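Local coordinates for protein VirX1 (Cyanophage Syn10, PDB 6QGM) that iodinates diverse substrates as a viral halogenase of the flavin-dependent tryptophan halogenase family, at the interface of chains A and B. Coordinates in Å, arbitrary orientation; residue numbers count along the deposited sequence, not the author numbering. Chains: chain A/B, VirX1.

Contact 1 and contact 2 are neighbouring patches of one interface between two copies of VirX1, their C-alpha centres about 9 Å apart. They share A:Gln382, the first residue of helix 382-408, and B:Gln423, near the end of helix 416-424. Contact 1 uses the loop leading into the chain A helix and its first turn; contact 2 follows the same helix to A:Asp386. Chain B answers with loop and helix-end segments, using both backbone carbonyls and side chains. The deposited assembly holds three copies, and this interface is not an exact two-fold, so the two chains offer different surfaces here; it may or may not persist in solution.

Contact 1: the interface of chains A and B. Residues chain A 376, 379, 381-384; chain B 408-412, 422-423, 469, 471.
The guanidinium of A:Arg376 is sandwiched off-centre, with A:Tyr379 CD2 over the rim of one face and B:Leu471 CG over the rim of the other, while A:Glu384 OE1 lies in plane at its edge. The phenol ring of A:Tyr379 takes B:Met411 CB over the rim of one face and turns an edge toward A:Arg376 NH2. On the ring of B:Tyr409 sits the methyl of A:Ala383, a small side chain that suits a close approach of helix 382-408. The patch joins two copies of VirX1 in the deposited three-copy assembly, which may not be the biological one.

Arginine suits this place because one planar cation can serve several carbonyls. Its chain is bent at chi3 (-73°). A:Arg376 NH1 donates to B:Tyr409 O at 2.6 Å, almost along the C=O axis. A:Arg376 NH1 also reaches B:His469 O at 2.9 Å, from above that carbonyl plane. A:Arg376 NH2 forms a salt bridge with A:Glu384 OE1 at 2.9 Å. A:Glu384 OE1 also accepts from A:Thr381 N and, through its anti lone pair, from the hydroxyl A:Thr381 OG1 at 2.8 Å. This threefold grip ties the start of the helix to the arginine and would be expected to stabilise the carboxylate's negative charge. B:Met411 supplies a flexible apolar chain that reaches A:Arg376 tip to tip and crosses A:Tyr379 obliquely.

A:Tyr379 extends with CG anti to its backbone N (chi1 179°), and its hydroxyl can both accept and donate. A:Tyr379 OH accepts a bent bond from B:Gln423 NE2 at 2.8 Å and lies in the plane of that amide, which is turned 70° from the ring. A:Tyr379 OH donates to an in-plane lone pair of B:Ser410 O at 3.0 Å. A:Thr381 lays CG2 alongside the backbone of B:Ala408 to B:Ser410. At the helix start, A:Gln382 N donates to B:Thr422 O over 2.9 Å.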
# COMPACT_ATOMS: atom_id res chain seq x y z
N ARG A 376 -8.82 28.30 -8.95
CA ARG A 376 -9.04 29.02 -10.24
C ARG A 376 -10.28 29.93 -10.12
O ARG A 376 -11.27 29.73 -10.86
CB ARG A 376 -9.15 28.00 -11.38
CG ARG A 376 -7.88 27.18 -11.56
CD ARG A 376 -7.92 26.05 -12.56
NE ARG A 376 -8.70 24.90 -12.11
CZ ARG A 376 -9.10 23.90 -12.88
NH1 ARG A 376 -8.74 23.85 -14.14
NH2 ARG A 376 -9.81 22.92 -12.35
N TYR A 379 -13.76 28.49 -9.74
CA TYR A 379 -14.04 27.35 -10.65
C TYR A 379 -13.48 26.08 -10.01
O TYR A 379 -12.33 26.07 -9.49
CB TYR A 379 -13.49 27.54 -12.07
CG TYR A 379 -13.77 26.36 -12.97
CD1 TYR A 379 -14.97 26.24 -13.65
CD2 TYR A 379 -12.84 25.33 -13.11
CE1 TYR A 379 -15.23 25.16 -14.48
CE2 TYR A 379 -13.10 24.23 -13.90
CZ TYR A 379 -14.29 24.14 -14.60
OH TYR A 379 -14.53 23.04 -15.38
N THR A 381 -13.94 21.53 -10.56
CA THR A 381 -14.39 20.38 -11.39
C THR A 381 -15.08 19.35 -10.50
O THR A 381 -14.86 19.40 -9.27
CB THR A 381 -13.22 19.79 -12.18
OG1 THR A 381 -12.25 19.31 -11.26
CG2 THR A 381 -12.59 20.81 -13.10
N GLN A 382 -15.87 18.46 -11.10
CA GLN A 382 -16.47 17.30 -10.37
C GLN A 382 -15.33 16.47 -9.76
O GLN A 382 -15.50 16.01 -8.63
CB GLN A 382 -17.36 16.47 -11.29
CG GLN A 382 -18.15 15.39 -10.56
CD GLN A 382 -18.94 15.97 -9.41
OE1 GLN A 382 -19.70 16.91 -9.57
NE2 GLN A 382 -18.74 15.42 -8.22
N ALA A 383 -14.21 16.32 -10.47
CA ALA A 383 -13.01 15.61 -9.99
C ALA A 383 -12.56 16.19 -8.64
O ALA A 383 -12.27 15.41 -7.72
CB ALA A 383 -11.92 15.68 -11.03
N GLU A 384 -12.52 17.52 -8.51
CA GLU A 384 -12.07 18.21 -7.26
C GLU A 384 -13.12 18.00 -6.15
O GLU A 384 -12.71 17.72 -5.01
CB GLU A 384 -11.79 19.69 -7.54
CG GLU A 384 -10.55 19.92 -8.42
CD GLU A 384 -10.44 21.29 -9.08
OE1 GLU A 384 -11.08 21.53 -10.15
OE2 GLU A 384 -9.73 22.13 -8.53
N ALA B 408 -10.50 15.81 -17.09
CA ALA B 408 -11.19 15.91 -15.79
C ALA B 408 -10.96 17.29 -15.15
O ALA B 408 -11.90 17.81 -14.51
CB ALA B 408 -10.70 14.81 -14.88
N TYR B 409 -9.75 17.84 -15.32
CA TYR B 409 -9.26 19.05 -14.61
C TYR B 409 -9.36 20.29 -15.50
O TYR B 409 -9.01 21.36 -15.02
CB TYR B 409 -7.85 18.79 -14.09
CG TYR B 409 -7.83 17.85 -12.93
CD1 TYR B 409 -8.27 18.26 -11.68
CD2 TYR B 409 -7.41 16.53 -13.07
CE1 TYR B 409 -8.24 17.42 -10.58
CE2 TYR B 409 -7.41 15.66 -11.99
CZ TYR B 409 -7.84 16.11 -10.75
OH TYR B 409 -7.89 15.25 -9.70
N SER B 410 -9.83 20.15 -16.74
CA SER B 410 -10.02 21.30 -17.67
C SER B 410 -11.00 22.30 -17.05
O SER B 410 -11.84 21.88 -16.21
CB SER B 410 -10.49 20.86 -19.02
OG SER B 410 -10.79 21.98 -19.83
N MET B 411 -10.90 23.57 -17.45
CA MET B 411 -11.86 24.63 -17.06
C MET B 411 -13.02 24.67 -18.06
O MET B 411 -14.05 25.30 -17.73
CB MET B 411 -11.19 26.01 -17.00
CG MET B 411 -10.10 26.05 -15.96
SD MET B 411 -9.43 27.71 -15.68
CE MET B 411 -10.85 28.48 -14.91
N ARG B 412 -12.90 23.99 -19.21
CA ARG B 412 -13.89 24.06 -20.31
C ARG B 412 -15.23 23.48 -19.87
O ARG B 412 -15.29 22.33 -19.40
CB ARG B 412 -13.36 23.33 -21.54
CG ARG B 412 -12.13 24.01 -22.13
CD ARG B 412 -11.78 23.44 -23.48
NE ARG B 412 -12.87 23.65 -24.44
CZ ARG B 412 -12.77 23.50 -25.74
NH1 ARG B 412 -11.63 23.14 -26.28
NH2 ARG B 412 -13.83 23.70 -26.49
N THR B 422 -15.88 17.64 -17.27
CA THR B 422 -15.35 18.49 -16.17
C THR B 422 -16.33 18.60 -15.01
O THR B 422 -15.87 19.00 -13.92
CB THR B 422 -15.03 19.92 -16.65
OG1 THR B 422 -16.19 20.54 -17.21
CG2 THR B 422 -13.91 19.96 -17.66
N GLN B 423 -17.63 18.33 -15.23
CA GLN B 423 -18.68 18.68 -14.23
C GLN B 423 -19.58 17.48 -13.92
O GLN B 423 -20.22 17.53 -12.86
CB GLN B 423 -19.50 19.87 -14.72
CG GLN B 423 -18.67 21.14 -14.95
CD GLN B 423 -17.95 21.59 -13.70
OE1 GLN B 423 -18.48 21.48 -12.60
NE2 GLN B 423 -16.74 22.11 -13.88
N HIS B 469 -3.37 23.30 -16.41
CA HIS B 469 -4.83 23.55 -16.23
C HIS B 469 -5.05 24.64 -15.19
O HIS B 469 -6.21 25.00 -14.96
CB HIS B 469 -5.55 22.25 -15.87
CG HIS B 469 -5.91 21.40 -17.04
ND1 HIS B 469 -6.34 21.92 -18.24
CD2 HIS B 469 -5.95 20.05 -17.19
CE1 HIS B 469 -6.61 20.94 -19.08
NE2 HIS B 469 -6.38 19.78 -18.45
N LEU B 471 -3.74 24.75 -11.81
CA LEU B 471 -3.75 24.33 -10.38
C LEU B 471 -2.35 24.49 -9.77
O LEU B 471 -1.38 24.44 -10.49
CB LEU B 471 -4.24 22.88 -10.30
CG LEU B 471 -5.66 22.62 -10.81
CD1 LEU B 471 -5.84 21.17 -11.23
CD2 LEU B 471 -6.68 22.99 -9.77

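Contact 2: the interface of chains A and B. Residues chain A 382, 385-386; chain B 423-427.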
# COMPACT_ATOMS: atom_id res chain seq x y z
N GLN A 382 -15.87 18.46 -11.10
CA GLN A 382 -16.47 17.30 -10.37
C GLN A 382 -15.33 16.47 -9.76
O GLN A 382 -15.50 16.01 -8.63
CB GLN A 382 -17.36 16.47 -11.29
CG GLN A 382 -18.15 15.39 -10.56
CD GLN A 382 -18.94 15.97 -9.41
OE1 GLN A 382 -19.70 16.91 -9.57
NE2 GLN A 382 -18.74 15.42 -8.22
N ARG A 385 -14.40 18.11 -6.46
CA ARG A 385 -15.50 17.89 -5.48
C ARG A 385 -15.50 16.44 -4.99
O ARG A 385 -15.71 16.22 -3.77
CB ARG A 385 -16.85 18.28 -6.09
CG ARG A 385 -16.95 19.76 -6.42
CD ARG A 385 -18.33 20.22 -6.79
NE ARG A 385 -18.74 19.69 -8.07
CZ ARG A 385 -18.47 20.23 -9.25
NH1 ARG A 385 -17.71 21.30 -9.32
NH2 ARG A 385 -18.94 19.69 -10.36
N ASP A 386 -15.26 15.49 -5.89
CA ASP A 386 -15.07 14.04 -5.57
C ASP A 386 -13.85 13.90 -4.64
O ASP A 386 -13.95 13.16 -3.64
CB ASP A 386 -15.01 13.20 -6.84
CG ASP A 386 -16.36 13.11 -7.56
OD1 ASP A 386 -17.37 13.51 -6.95
OD2 ASP A 386 -16.41 12.62 -8.72
N GLN B 423 -17.63 18.33 -15.23
CA GLN B 423 -18.68 18.68 -14.23
C GLN B 423 -19.58 17.48 -13.92
O GLN B 423 -20.22 17.53 -12.86
CB GLN B 423 -19.50 19.87 -14.72
CG GLN B 423 -18.67 21.14 -14.95
CD GLN B 423 -17.95 21.59 -13.70
OE1 GLN B 423 -18.48 21.48 -12.60
NE2 GLN B 423 -16.74 22.11 -13.88
N MET B 424 -19.65 16.45 -14.76
CA MET B 424 -20.64 15.35 -14.61
C MET B 424 -19.94 14.01 -14.38
O MET B 424 -20.25 13.35 -13.39
CB MET B 424 -21.57 15.27 -15.83
CG MET B 424 -22.61 16.36 -15.81
SD MET B 424 -24.05 15.92 -16.81
CE MET B 424 -24.68 14.47 -15.96
N CYS B 425 -19.00 13.62 -15.24
CA CYS B 425 -18.27 12.34 -15.13
C CYS B 425 -17.57 12.21 -13.76
O CYS B 425 -16.83 13.15 -13.38
CB CYS B 425 -17.23 12.21 -16.24
SG CYS B 425 -16.37 10.63 -16.20
N ASN B 426 -17.81 11.10 -13.06
CA ASN B 426 -17.17 10.74 -11.77
C ASN B 426 -15.98 9.81 -12.04
O ASN B 426 -16.20 8.65 -12.44
CB ASN B 426 -18.12 10.04 -10.80
CG ASN B 426 -19.29 10.92 -10.44
OD1 ASN B 426 -20.43 10.57 -10.74
ND2 ASN B 426 -19.01 12.06 -9.84
N TYR B 427 -14.76 10.29 -11.79
CA TYR B 427 -13.52 9.57 -12.15
C TYR B 427 -13.04 8.70 -11.00
O TYR B 427 -12.10 7.91 -11.22
CB TYR B 427 -12.49 10.60 -12.61
CG TYR B 427 -12.83 11.31 -13.90
CD1 TYR B 427 -12.47 10.79 -15.14
CD2 TYR B 427 -13.50 12.52 -13.90
CE1 TYR B 427 -12.76 11.45 -16.31
CE2 TYR B 427 -13.80 13.20 -15.07
CZ TYR B 427 -13.42 12.67 -16.28
OH TYR B 427 -13.70 13.33 -17.44
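Residues A:Gln382, A:Arg385 and A:Asp386 have helical backbone angles and share one flank of the first turns of helix 382-408, whereas chain B leaves helix 416-424 and becomes extended at B:Cys425 and B:Asn426.

Polar bridges cross here through A:Arg385 and A:Asp386, each braced by A:Gln382, as part of the contact between two VirX1 copies in the deposited assembly, whose biological relevance the structure alone does not show. A:Arg385, long enough to reach beyond its own helix, bends at chi3 (-70°). Its side chain crosses that of B:Gln423 at about a right angle, yet its guanidinium is turned only moderately from the amide plane. A:Arg385 NH2 donates to the amide oxygen B:Gln423 OE1 at 2.9 Å, from above the carbonyl plane, while NH1 adds a weak bond to the same oxygen. B:Gln423 thus offers a neutral acceptor to the cation.

A:Arg385 NH2 also donates to A:Gln382 OE1 at 3.0 Å. Glutamine suits this position because its amide can accept at one end and donate at the other. Its chain is bent at chi2 (53°), and A:Gln382 NE2 donates to A:Asp386 OD1 at 2.7 Å. It therefore links the arginine and the aspartate, which should help hold both in position for the partner chain and may temper their charges.

B:Asn426 crosses A:Asp386 at about a right angle, its short side chain pointing an amide N-H at the carboxylate, with the two planes 40° apart. In a nearly straight bond, B:Asn426 ND2 meets the syn lone pair of A:Asp386 OD2 at 2.9 Å.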